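Local coordinates for protein putative glutaryl-CoA dehydrogenase (Thermus thermophilus, PDB 2EBA) that binds flavin-adenine dinucleotide and is a putative member of the acyl-CoA dehydrogenase family of flavoproteins, at residues A173-K178 with P194-R199; F187-D192 with E218-P223; A73-I78 with R306-G311; G55-T60 with R90-V95. All coordinates share one frame; numbering follows the deposited sequence.

Contacts 1 and 2 lie in the beta-rich middle region. Contacts 3 and 4 lie among the helices. The beta pair shares elements: strands 172-178 and 184-190 are neighbours in one sheet, and both face strands of the second sheet. Their centres are 6 Å apart; both are buried, and their side-chain contacts are apolar. Contact 4 is also buried, about 9 Å from the chain's centre, and packs a loop on helix 87-107. Contact 3 is only partly buried, and charged side chains of helix 281-309 meet Ala73 and Tyr75 there. Contacts 3 and 4 touch, since Tyr75 packs on Pro59 and Ile78 on Val93. The centres of contacts 2 and 3 are about 33 Å apart.

Contact 1: A173-K178 with P194-R199; sequences AVIWAK and PGFQAR
Phe196 meets Ala173 and Ile175, and it is the one residue of 194-199 that reaches strand 173-178. The chain comes in through Gly195, whose backbone pairs with that of Glu218. Strand 196-200 starts at Phe196. The backbones stay well apart, with CA of Ala173 10.0 Å from CA of Phe196. The ring is carried across the gap because CG stands anti to the backbone N (chi1 -172°). Its far end then does the touching. CZ lies 3.7 Å from CB of Ala173, which approaches the ring obliquely. CE1 lies 4.1 Å from CD1 of Ile175. That methyl sits at the ring edge, close to the ring plane, and the two side chains slide past each other in opposite directions. Leu217 adds to the apolar cover of both Phe196 and Ile175. Further along, Ala198 packs on Leu215, and Arg199 makes a salt bridge with Glu214. The contact joins a strand of one beta sheet of the acyl-CoA dehydrogenase middle domain to a strand of the other. The side chain of Ile175 is about 9 Å from a bound FAD. Everything that touches is hydrocarbon and buried, so the two sheets are held here by shape and the hydrophobic effect, without directional bonds.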
loop_
_atom_site.group_PDB
_atom_site.type_symbol
_atom_site.label_atom_id
_atom_site.label_comp_id
_atom_site.label_asym_id
_atom_site.label_seq_id
_atom_site.Cartn_x
_atom_site.Cartn_y
_atom_site.Cartn_z
ATOM N N ALA A 173 7.837 6.356 -41.170
ATOM C CA ALA A 173 7.608 5.391 -40.102
ATOM C C ALA A 173 8.863 4.572 -39.820
ATOM O O ALA A 173 9.322 3.811 -40.671
ATOM C CB ALA A 173 6.441 4.460 -40.470
ATOM N N VAL A 174 9.414 4.738 -38.619
ATOM C CA VAL A 174 10.613 4.013 -38.227
ATOM C C VAL A 174 10.153 2.630 -37.864
ATOM O O VAL A 174 9.632 2.407 -36.780
ATOM C CB VAL A 174 11.277 4.653 -37.012
ATOM C CG1 VAL A 174 12.550 3.906 -36.657
ATOM C CG2 VAL A 174 11.571 6.100 -37.308
ATOM N N ILE A 175 10.331 1.694 -38.782
ATOM C CA ILE A 175 9.893 0.344 -38.533
ATOM C C ILE A 175 11.039 -0.560 -38.168
ATOM O O ILE A 175 12.101 -0.504 -38.787
ATOM C CB ILE A 175 9.166 -0.232 -39.765
ATOM C CG1 ILE A 175 7.665 0.009 -39.641
ATOM C CG2 ILE A 175 9.429 -1.720 -39.890
ATOM C CD1 ILE A 175 7.267 1.445 -39.702
ATOM N N TRP A 176 10.814 -1.393 -37.153
ATOM C CA TRP A 176 11.812 -2.358 -36.705
ATOM C C TRP A 176 11.343 -3.754 -37.071
ATOM O O TRP A 176 10.248 -4.165 -36.695
ATOM C CB TRP A 176 12.021 -2.269 -35.188
ATOM C CG TRP A 176 12.408 -0.910 -34.747
ATOM C CD1 TRP A 176 11.567 0.090 -34.368
ATOM C CD2 TRP A 176 13.725 -0.336 -34.779
ATOM N NE1 TRP A 176 12.270 1.252 -34.174
ATOM C CE2 TRP A 176 13.596 1.019 -34.420
ATOM C CE3 TRP A 176 14.997 -0.837 -35.086
ATOM C CZ2 TRP A 176 14.694 1.884 -34.361
ATOM C CZ3 TRP A 176 16.088 0.028 -35.029
ATOM C CH2 TRP A 176 15.925 1.370 -34.670
ATOM N N ALA A 177 12.172 -4.471 -37.822
ATOM C CA ALA A 177 11.847 -5.828 -38.241
ATOM C C ALA A 177 13.086 -6.679 -38.106
ATOM O O ALA A 177 14.135 -6.184 -37.734
ATOM C CB ALA A 177 11.376 -5.838 -39.681
ATOM N N LYS A 178 12.955 -7.964 -38.400
ATOM C CA LYS A 178 14.083 -8.878 -38.339
ATOM C C LYS A 178 14.324 -9.488 -39.723
ATOM O O LYS A 178 13.458 -9.423 -40.599
ATOM C CB LYS A 178 13.824 -9.981 -37.311
ATOM C CG LYS A 178 14.031 -9.546 -35.875
ATOM C CD LYS A 178 13.960 -10.715 -34.885
ATOM C CE LYS A 178 12.557 -11.302 -34.766
ATOM N NZ LYS A 178 12.390 -12.194 -33.582
ATOM N N PRO A 194 3.550 1.822 -51.583
ATOM C CA PRO A 194 2.546 0.760 -51.660
ATOM C C PRO A 194 2.748 -0.421 -50.712
ATOM O O PRO A 194 3.877 -0.816 -50.416
ATOM C CB PRO A 194 2.569 0.359 -53.142
ATOM C CG PRO A 194 3.832 0.987 -53.691
ATOM C CD PRO A 194 3.981 2.249 -52.921
ATOM N N GLY A 195 1.634 -0.959 -50.220
ATOM C CA GLY A 195 1.672 -2.095 -49.318
ATOM C C GLY A 195 1.672 -1.710 -47.857
ATOM O O GLY A 195 1.627 -2.565 -46.980
ATOM N N PHE A 196 1.721 -0.408 -47.594
ATOM C CA PHE A 196 1.747 0.125 -46.233
ATOM C C PHE A 196 0.411 0.752 -45.848
ATOM O O PHE A 196 -0.006 1.741 -46.445
ATOM C CB PHE A 196 2.844 1.186 -46.131
ATOM C CG PHE A 196 3.105 1.672 -44.729
ATOM C CD1 PHE A 196 4.169 1.157 -43.996
ATOM C CD2 PHE A 196 2.312 2.657 -44.155
ATOM C CE1 PHE A 196 4.444 1.618 -42.706
ATOM C CE2 PHE A 196 2.579 3.123 -42.867
ATOM C CZ PHE A 196 3.651 2.601 -42.141
ATOM N N GLN A 197 -0.251 0.186 -44.845
ATOM C CA GLN A 197 -1.540 0.709 -44.409
ATOM C C GLN A 197 -1.520 1.092 -42.937
ATOM O O GLN A 197 -0.968 0.371 -42.111
ATOM C CB GLN A 197 -2.650 -0.325 -44.626
ATOM C CG GLN A 197 -2.826 -0.815 -46.060
ATOM C CD GLN A 197 -3.344 0.253 -47.019
ATOM O OE1 GLN A 197 -3.741 -0.055 -48.149
ATOM N NE2 GLN A 197 -3.334 1.511 -46.579
ATOM N N ALA A 198 -2.133 2.227 -42.624
ATOM C CA ALA A 198 -2.210 2.712 -41.252
ATOM C C ALA A 198 -3.671 2.946 -40.907
ATOM O O ALA A 198 -4.332 3.763 -41.536
ATOM C CB ALA A 198 -1.439 4.008 -41.109
ATOM N N ARG A 199 -4.171 2.227 -39.913
ATOM C CA ARG A 199 -5.558 2.386 -39.507
ATOM C C ARG A 199 -5.598 2.818 -38.058
ATOM O O ARG A 199 -4.899 2.263 -37.211
ATOM C CB ARG A 199 -6.319 1.074 -39.718
ATOM C CG ARG A 199 -6.227 0.580 -41.164
ATOM C CD ARG A 199 -7.284 -0.455 -41.524
ATOM N NE ARG A 199 -7.061 -1.759 -40.894
ATOM C CZ ARG A 199 -6.000 -2.535 -41.118
ATOM N NH1 ARG A 199 -5.043 -2.143 -41.957
ATOM N NH2 ARG A 199 -5.904 -3.712 -40.505
#

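Contact 2: F187-D192 with E218-P223; sequences FLVPTD and EEVRVP
Val189 meets two valines of strand 220-223, one with each methyl. Its CG1 is 4.0 Å from CG1 of Val220, and the two side chains cross at a slant. Its CG2 is 4.0 Å from CG2 of Val222, where the crossing is near a right angle. The fork is set by chi1 of -179°: CG1 lies anti to the backbone N, and CG2 lies beside it. The other methyl of Val222, CG1, rests 4.1 Å from the carbonyl O of Leu188. Both Val220 and Val222 have their CB directed at strand 187-190. The strand axes approach to 7.9 Å at 122°, so this is packing between two sheets of the beta domain and not pairing within one. Strand 220-223 follows a corner in the chain at Glu218 and Glu219. A G1 beta bulge lies there, with Glu219 and Val220 both facing Leu157. Asn158 OD1 accepts a hydrogen bond from Glu219 N. Leu157 also touches Val189, and Phe196 packs against both Val189 and Val220. On the other strand, the backbone of Val189 pairs with Ala173 and that of Phe187 with Ile175. Past the strand end, Thr191 OG1 is hydrogen-bonded to Ala170 O.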
loop_
_atom_site.group_PDB
_atom_site.type_symbol
_atom_site.label_atom_id
_atom_site.label_comp_id
_atom_site.label_asym_id
_atom_site.label_seq_id
_atom_site.Cartn_x
_atom_site.Cartn_y
_atom_site.Cartn_z
ATOM N N PHE A 187 14.236 0.603 -40.411
ATOM C CA PHE A 187 13.983 1.262 -41.683
ATOM C C PHE A 187 13.183 2.555 -41.575
ATOM O O PHE A 187 12.316 2.699 -40.710
ATOM C CB PHE A 187 13.245 0.307 -42.621
ATOM C CG PHE A 187 13.866 -1.054 -42.710
ATOM C CD1 PHE A 187 13.583 -2.025 -41.752
ATOM C CD2 PHE A 187 14.751 -1.364 -43.738
ATOM C CE1 PHE A 187 14.173 -3.281 -41.819
ATOM C CE2 PHE A 187 15.344 -2.614 -43.813
ATOM C CZ PHE A 187 15.057 -3.576 -42.854
ATOM N N LEU A 188 13.498 3.501 -42.455
ATOM C CA LEU A 188 12.777 4.769 -42.535
ATOM C C LEU A 188 11.835 4.516 -43.709
ATOM O O LEU A 188 12.192 4.710 -44.868
ATOM C CB LEU A 188 13.728 5.930 -42.846
ATOM C CG LEU A 188 14.883 6.045 -41.853
ATOM C CD1 LEU A 188 15.725 7.270 -42.173
ATOM C CD2 LEU A 188 14.322 6.119 -40.436
ATOM N N VAL A 189 10.636 4.052 -43.374
ATOM C CA VAL A 189 9.600 3.689 -44.335
ATOM C C VAL A 189 8.591 4.786 -44.628
ATOM O O VAL A 189 7.831 5.177 -43.752
ATOM C CB VAL A 189 8.807 2.466 -43.818
ATOM C CG1 VAL A 189 7.733 2.061 -44.824
ATOM C CG2 VAL A 189 9.746 1.325 -43.538
ATOM N N PRO A 190 8.581 5.305 -45.862
ATOM C CA PRO A 190 7.607 6.355 -46.177
ATOM C C PRO A 190 6.227 5.711 -46.009
ATOM O O PRO A 190 6.060 4.526 -46.275
ATOM C CB PRO A 190 7.939 6.702 -47.624
ATOM C CG PRO A 190 9.434 6.484 -47.675
ATOM C CD PRO A 190 9.582 5.169 -46.931
ATOM N N THR A 191 5.241 6.465 -45.551
ATOM C CA THR A 191 3.945 5.857 -45.324
ATOM C C THR A 191 3.090 5.719 -46.568
ATOM O O THR A 191 2.031 5.095 -46.519
ATOM C CB THR A 191 3.154 6.608 -44.230
ATOM O OG1 THR A 191 2.992 7.982 -44.602
ATOM C CG2 THR A 191 3.888 6.516 -42.890
ATOM N N ASP A 192 3.541 6.283 -47.685
ATOM C CA ASP A 192 2.758 6.182 -48.909
ATOM C C ASP A 192 3.275 5.115 -49.852
ATOM O O ASP A 192 2.657 4.857 -50.877
ATOM C CB ASP A 192 2.682 7.527 -49.626
ATOM C CG ASP A 192 4.036 8.053 -50.032
ATOM O OD1 ASP A 192 4.081 9.179 -50.560
ATOM O OD2 ASP A 192 5.051 7.353 -49.828
ATOM N N GLU A 218 2.450 -4.856 -45.979
ATOM C CA GLU A 218 2.237 -5.992 -46.860
ATOM C C GLU A 218 3.171 -5.858 -48.061
ATOM O O GLU A 218 2.935 -5.040 -48.953
ATOM C CB GLU A 218 0.777 -5.992 -47.315
ATOM C CG GLU A 218 0.146 -7.354 -47.512
ATOM C CD GLU A 218 -1.355 -7.253 -47.783
ATOM O OE1 GLU A 218 -1.753 -6.501 -48.702
ATOM O OE2 GLU A 218 -2.138 -7.929 -47.076
ATOM N N GLU A 219 4.241 -6.654 -48.068
ATOM C CA GLU A 219 5.226 -6.643 -49.152
ATOM C C GLU A 219 5.696 -5.219 -49.459
ATOM O O GLU A 219 5.771 -4.818 -50.613
ATOM C CB GLU A 219 4.611 -7.259 -50.410
ATOM C CG GLU A 219 5.565 -8.113 -51.223
ATOM C CD GLU A 219 6.010 -9.375 -50.494
ATOM O OE1 GLU A 219 5.168 -10.022 -49.835
ATOM O OE2 GLU A 219 7.203 -9.733 -50.596
ATOM N N VAL A 220 6.017 -4.462 -48.416
ATOM C CA VAL A 220 6.462 -3.075 -48.574
ATOM C C VAL A 220 7.917 -3.007 -48.997
ATOM O O VAL A 220 8.796 -3.533 -48.300
ATOM C CB VAL A 220 6.278 -2.290 -47.250
ATOM C CG1 VAL A 220 6.918 -0.929 -47.358
ATOM C CG2 VAL A 220 4.794 -2.161 -46.926
ATOM N N ARG A 221 8.208 -2.362 -50.122
ATOM C CA ARG A 221 9.599 -2.301 -50.536
ATOM C C ARG A 221 10.258 -1.019 -50.057
ATOM O O ARG A 221 9.685 0.089 -50.113
ATOM C CB ARG A 221 9.773 -2.398 -52.055
ATOM C CG ARG A 221 8.576 -2.931 -52.815
ATOM C CD ARG A 221 8.967 -4.133 -53.687
ATOM N NE ARG A 221 10.033 -3.838 -54.646
ATOM C CZ ARG A 221 10.918 -4.741 -55.064
ATOM N NH1 ARG A 221 10.864 -5.986 -54.602
ATOM N NH2 ARG A 221 11.858 -4.399 -55.943
ATOM N N VAL A 222 11.485 -1.179 -49.587
ATOM C CA VAL A 222 12.248 -0.069 -49.085
ATOM C C VAL A 222 13.692 -0.197 -49.529
ATOM O O VAL A 222 14.325 -1.233 -49.314
ATOM C CB VAL A 222 12.241 -0.036 -47.545
ATOM C CG1 VAL A 222 12.707 1.330 -47.064
ATOM C CG2 VAL A 222 10.851 -0.385 -47.012
ATOM N N PRO A 223 14.233 0.856 -50.159
ATOM C CA PRO A 223 15.622 0.827 -50.618
ATOM C C PRO A 223 16.591 0.692 -49.437
ATOM O O PRO A 223 16.226 0.970 -48.298
ATOM C CB PRO A 223 15.770 2.169 -51.331
ATOM C CG PRO A 223 14.838 3.055 -50.563
ATOM C CD PRO A 223 13.619 2.166 -50.434
#

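Contact 3: A73-I78 with R306-G311; sequences AAYGLI and RLKDEG
Ala73 and Arg306 make the closest approach between 73-78 and 306-311, with CB of Ala73 3.9 Å from NH1 of Arg306. The methyl meets the guanidinium obliquely. CB of Arg306 points away from helix 72-85, but the chain bends at chi2 (-54°) and brings NH1 back. The group is held by partners outside the pair: NH1 forms a salt bridge with Glu15, and NH2 bonds to Leu10 O. The second approach is of an ammonium to a ring. Lys308 is fully extended, and its NZ comes to 4.3 Å from CD2 of Tyr75, at the ring edge and near its plane, so it does not sit over the ring face. NZ is bonded to Gln243, and Tyr75 OH to Ser98. These helices join the N-terminal and C-terminal helical domains of the acyl-CoA dehydrogenase fold. A Schellman motif ends helix 281-309, with Gly311 as its C-prime residue and Gly311 N bonded to Lys308 O at 3.2 Å. The third approach is looser. OD2 of Asp309 is 4.3 Å from N of Ala73, too far for a bond. Both carboxylate oxygens bond to residues just outside the segments, OD1 to Ser72 OG. The carboxylate probably interacts favourably with the start of helix 72-85.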
loop_
_atom_site.group_PDB
_atom_site.type_symbol
_atom_site.label_atom_id
_atom_site.label_comp_id
_atom_site.label_asym_id
_atom_site.label_seq_id
_atom_site.Cartn_x
_atom_site.Cartn_y
_atom_site.Cartn_z
ATOM N N ALA A 73 17.907 19.009 -19.675
ATOM C CA ALA A 73 17.032 19.560 -18.653
ATOM C C ALA A 73 15.930 20.361 -19.363
ATOM O O ALA A 73 14.748 20.254 -19.025
ATOM C CB ALA A 73 17.830 20.456 -17.714
ATOM N N ALA A 74 16.323 21.141 -20.364
ATOM C CA ALA A 74 15.380 21.958 -21.122
ATOM C C ALA A 74 14.353 21.088 -21.835
ATOM O O ALA A 74 13.181 21.446 -21.907
ATOM C CB ALA A 74 16.132 22.841 -22.143
ATOM N N TYR A 75 14.794 19.953 -22.371
ATOM C CA TYR A 75 13.892 19.030 -23.052
ATOM C C TYR A 75 12.937 18.504 -21.991
ATOM O O TYR A 75 11.725 18.493 -22.181
ATOM C CB TYR A 75 14.694 17.885 -23.695
ATOM C CG TYR A 75 13.877 16.717 -24.248
ATOM C CD1 TYR A 75 12.705 16.930 -24.977
ATOM C CD2 TYR A 75 14.305 15.399 -24.068
ATOM C CE1 TYR A 75 11.986 15.859 -25.508
ATOM C CE2 TYR A 75 13.600 14.329 -24.590
ATOM C CZ TYR A 75 12.440 14.562 -25.308
ATOM O OH TYR A 75 11.724 13.494 -25.805
ATOM N N GLY A 76 13.502 18.090 -20.858
ATOM C CA GLY A 76 12.691 17.583 -19.770
ATOM C C GLY A 76 11.676 18.620 -19.355
ATOM O O GLY A 76 10.522 18.299 -19.104
ATOM N N LEU A 77 12.110 19.876 -19.300
ATOM C CA LEU A 77 11.247 20.983 -18.916
ATOM C C LEU A 77 10.123 21.262 -19.902
ATOM O O LEU A 77 9.063 21.706 -19.492
ATOM C CB LEU A 77 12.066 22.261 -18.703
ATOM C CG LEU A 77 12.958 22.299 -17.453
ATOM C CD1 LEU A 77 13.895 23.506 -17.488
ATOM C CD2 LEU A 77 12.090 22.336 -16.216
ATOM N N ILE A 78 10.325 21.031 -21.194
ATOM C CA ILE A 78 9.230 21.296 -22.105
ATOM C C ILE A 78 8.240 20.133 -21.983
ATOM O O ILE A 78 7.028 20.315 -22.088
ATOM C CB ILE A 78 9.688 21.468 -23.588
ATOM C CG1 ILE A 78 9.922 20.117 -24.231
ATOM C CG2 ILE A 78 10.930 22.320 -23.674
ATOM C CD1 ILE A 78 8.922 19.840 -25.299
ATOM N N ARG A 306 21.275 15.932 -15.834
ATOM C CA ARG A 306 22.688 16.283 -15.786
ATOM C C ARG A 306 23.537 15.094 -16.214
ATOM O O ARG A 306 24.429 15.242 -17.041
ATOM C CB ARG A 306 23.084 16.758 -14.383
ATOM C CG ARG A 306 22.333 18.013 -13.919
ATOM C CD ARG A 306 22.443 19.184 -14.905
ATOM N NE ARG A 306 21.800 20.399 -14.398
ATOM C CZ ARG A 306 21.309 21.377 -15.160
ATOM N NH1 ARG A 306 21.380 21.297 -16.482
ATOM N NH2 ARG A 306 20.732 22.432 -14.604
ATOM N N LEU A 307 23.255 13.917 -15.667
ATOM C CA LEU A 307 24.007 12.729 -16.050
ATOM C C LEU A 307 23.932 12.545 -17.569
ATOM O O LEU A 307 24.911 12.179 -18.216
ATOM C CB LEU A 307 23.441 11.484 -15.355
ATOM C CG LEU A 307 23.761 11.254 -13.879
ATOM C CD1 LEU A 307 22.926 10.092 -13.351
ATOM C CD2 LEU A 307 25.243 10.970 -13.720
ATOM N N LYS A 308 22.760 12.818 -18.133
ATOM C CA LYS A 308 22.552 12.646 -19.555
ATOM C C LYS A 308 23.471 13.515 -20.409
ATOM O O LYS A 308 24.089 13.027 -21.354
ATOM C CB LYS A 308 21.097 12.923 -19.903
ATOM C CG LYS A 308 20.753 12.481 -21.296
ATOM C CD LYS A 308 19.323 12.798 -21.670
ATOM C CE LYS A 308 19.082 12.447 -23.128
ATOM N NZ LYS A 308 17.750 12.884 -23.604
ATOM N N ASP A 309 23.573 14.793 -20.076
ATOM C CA ASP A 309 24.425 15.680 -20.837
ATOM C C ASP A 309 25.906 15.416 -20.635
ATOM O O ASP A 309 26.709 15.761 -21.498
ATOM C CB ASP A 309 24.116 17.137 -20.519
ATOM C CG ASP A 309 22.797 17.584 -21.109
ATOM O OD1 ASP A 309 22.484 17.116 -22.217
ATOM O OD2 ASP A 309 22.076 18.396 -20.484
ATOM N N GLU A 310 26.280 14.809 -19.513
ATOM C CA GLU A 310 27.693 14.516 -19.276
ATOM C C GLU A 310 28.062 13.108 -19.757
ATOM O O GLU A 310 29.162 12.608 -19.510
ATOM C CB GLU A 310 28.057 14.731 -17.791
ATOM C CG GLU A 310 27.263 13.949 -16.761
ATOM C CD GLU A 310 27.228 14.638 -15.392
ATOM O OE1 GLU A 310 27.248 13.919 -14.373
ATOM O OE2 GLU A 310 27.160 15.886 -15.334
ATOM N N GLY A 311 27.120 12.493 -20.473
ATOM C CA GLY A 311 27.321 11.169 -21.034
ATOM C C GLY A 311 27.426 10.028 -20.053
ATOM O O GLY A 311 28.012 8.997 -20.383
#

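Contact 4: G55-T60 with R90-V95; sequences GFLGPT and RSFVSV
The carbonyl O of Arg90 is gripped twice by Ser94, the neighbour of Val93, which itself packs on Phe56 and Leu57. Ser94 N donates to Arg90 O at 2.9 Å, the normal helical bond. Ser94 OG donates to Arg90 O as well, at 3.0 Å, from above the carbonyl plane. The same hydroxyl accepts from Arg90 NH1 at 2.7 Å. This bond has an N-H...O angle of 154°, with OG near the guanidinium plane. Glu83 forms a salt bridge with Arg90 NE, and Tyr364 OH bonds to NH2, which should fix the group further. The contact itself is made on another side of helix 87-107. Val93 has CG1 anti to its N (chi1 178°), directed at the carbonyl O of Phe56; the modelled approach there is too short to be taken at face value. CG2 of Val93 lies 4.1 Å from CD1 of Leu57, the side chains crossing at about a right angle. That CD1 also reaches the edge of the Phe92 ring, 4.4 Å from CE1. The loop follows a Schellman motif at Gly55, which ends helix 48-54, and it belongs to the N-terminal helical domain. Ser97 OG bonds to both Gly58 N and Val93 O. The side chains that touch are apolar, so packing holds them; Ser97, outside both segments, supplies a polar link between loop and helix.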
loop_
_atom_site.group_PDB
_atom_site.type_symbol
_atom_site.label_atom_id
_atom_site.label_comp_id
_atom_site.label_asym_id
_atom_site.label_seq_id
_atom_site.Cartn_x
_atom_site.Cartn_y
_atom_site.Cartn_z
ATOM N N GLY A 55 10.616 25.356 -30.819
ATOM C CA GLY A 55 11.780 24.497 -30.689
ATOM C C GLY A 55 11.561 23.270 -29.841
ATOM O O GLY A 55 12.522 22.691 -29.332
ATOM N N PHE A 56 10.301 22.868 -29.705
ATOM C CA PHE A 56 9.913 21.698 -28.943
ATOM C C PHE A 56 10.276 20.432 -29.651
ATOM O O PHE A 56 10.240 19.354 -29.058
ATOM C CB PHE A 56 8.414 21.635 -28.769
ATOM C CG PHE A 56 7.883 22.569 -27.758
ATOM C CD1 PHE A 56 8.723 23.424 -27.055
ATOM C CD2 PHE A 56 6.515 22.576 -27.479
ATOM C CE1 PHE A 56 8.222 24.258 -26.092
ATOM C CE2 PHE A 56 5.990 23.424 -26.500
ATOM C CZ PHE A 56 6.842 24.261 -25.807
ATOM N N LEU A 57 10.582 20.530 -30.932
ATOM C CA LEU A 57 10.866 19.324 -31.649
ATOM C C LEU A 57 12.331 18.985 -31.740
ATOM O O LEU A 57 13.093 19.605 -32.523
ATOM C CB LEU A 57 10.237 19.442 -33.008
ATOM C CG LEU A 57 8.751 19.012 -33.048
ATOM C CD1 LEU A 57 7.951 19.312 -31.735
ATOM C CD2 LEU A 57 8.089 19.776 -34.217
ATOM N N GLY A 58 12.706 17.955 -30.977
ATOM C CA GLY A 58 14.083 17.521 -30.927
ATOM C C GLY A 58 14.889 18.669 -30.363
ATOM O O GLY A 58 15.891 19.070 -30.950
ATOM N N PRO A 59 14.511 19.184 -29.174
ATOM C CA PRO A 59 15.236 20.303 -28.575
ATOM C C PRO A 59 16.734 20.185 -28.382
ATOM O O PRO A 59 17.450 21.177 -28.539
ATOM C CB PRO A 59 14.485 20.561 -27.274
ATOM C CG PRO A 59 13.908 19.255 -26.934
ATOM C CD PRO A 59 13.551 18.590 -28.225
ATOM N N THR A 60 17.216 18.981 -28.088
ATOM C CA THR A 60 18.639 18.817 -27.845
ATOM C C THR A 60 19.501 18.630 -29.085
ATOM O O THR A 60 20.721 18.729 -29.006
ATOM C CB THR A 60 18.890 17.633 -26.921
ATOM O OG1 THR A 60 18.584 16.429 -27.627
ATOM C CG2 THR A 60 17.995 17.730 -25.685
ATOM N N ARG A 90 2.345 15.834 -25.011
ATOM C CA ARG A 90 3.731 15.487 -24.689
ATOM C C ARG A 90 4.182 14.284 -25.521
ATOM O O ARG A 90 5.331 14.201 -25.956
ATOM C CB ARG A 90 3.850 15.179 -23.188
ATOM C CG ARG A 90 5.279 15.119 -22.623
ATOM C CD ARG A 90 5.914 13.739 -22.796
ATOM N NE ARG A 90 5.103 12.707 -22.163
ATOM C CZ ARG A 90 4.886 11.498 -22.670
ATOM N NH1 ARG A 90 5.420 11.150 -23.833
ATOM N NH2 ARG A 90 4.106 10.640 -22.023
ATOM N N SER A 91 3.246 13.361 -25.744
ATOM C CA SER A 91 3.498 12.154 -26.523
ATOM C C SER A 91 3.969 12.487 -27.927
ATOM O O SER A 91 4.915 11.885 -28.427
ATOM C CB SER A 91 2.225 11.306 -26.606
ATOM O OG SER A 91 1.877 10.800 -25.328
ATOM N N PHE A 92 3.301 13.438 -28.568
ATOM C CA PHE A 92 3.694 13.819 -29.909
ATOM C C PHE A 92 5.156 14.259 -29.916
ATOM O O PHE A 92 5.944 13.805 -30.742
ATOM C CB PHE A 92 2.803 14.947 -30.451
ATOM C CG PHE A 92 3.213 15.431 -31.820
ATOM C CD1 PHE A 92 4.145 16.458 -31.970
ATOM C CD2 PHE A 92 2.730 14.799 -32.960
ATOM C CE1 PHE A 92 4.594 16.842 -33.235
ATOM C CE2 PHE A 92 3.171 15.172 -34.239
ATOM C CZ PHE A 92 4.109 16.196 -34.375
ATOM N N VAL A 93 5.524 15.143 -28.993
ATOM C CA VAL A 93 6.896 15.624 -28.933
ATOM C C VAL A 93 7.897 14.525 -28.597
ATOM O O VAL A 93 9.027 14.540 -29.107
ATOM C CB VAL A 93 7.044 16.771 -27.930
ATOM C CG1 VAL A 93 8.497 17.221 -27.867
ATOM C CG2 VAL A 93 6.150 17.913 -28.348
ATOM N N SER A 94 7.493 13.574 -27.751
ATOM C CA SER A 94 8.386 12.469 -27.383
ATOM C C SER A 94 8.690 11.607 -28.598
ATOM O O SER A 94 9.840 11.255 -28.843
ATOM C CB SER A 94 7.755 11.591 -26.304
ATOM O OG SER A 94 7.506 12.331 -25.135
ATOM N N VAL A 95 7.641 11.265 -29.338
ATOM C CA VAL A 95 7.755 10.455 -30.536
ATOM C C VAL A 95 8.645 11.138 -31.569
ATOM O O VAL A 95 9.638 10.573 -32.005
ATOM C CB VAL A 95 6.365 10.212 -31.141
ATOM C CG1 VAL A 95 6.480 9.422 -32.439
ATOM C CG2 VAL A 95 5.512 9.476 -30.140
#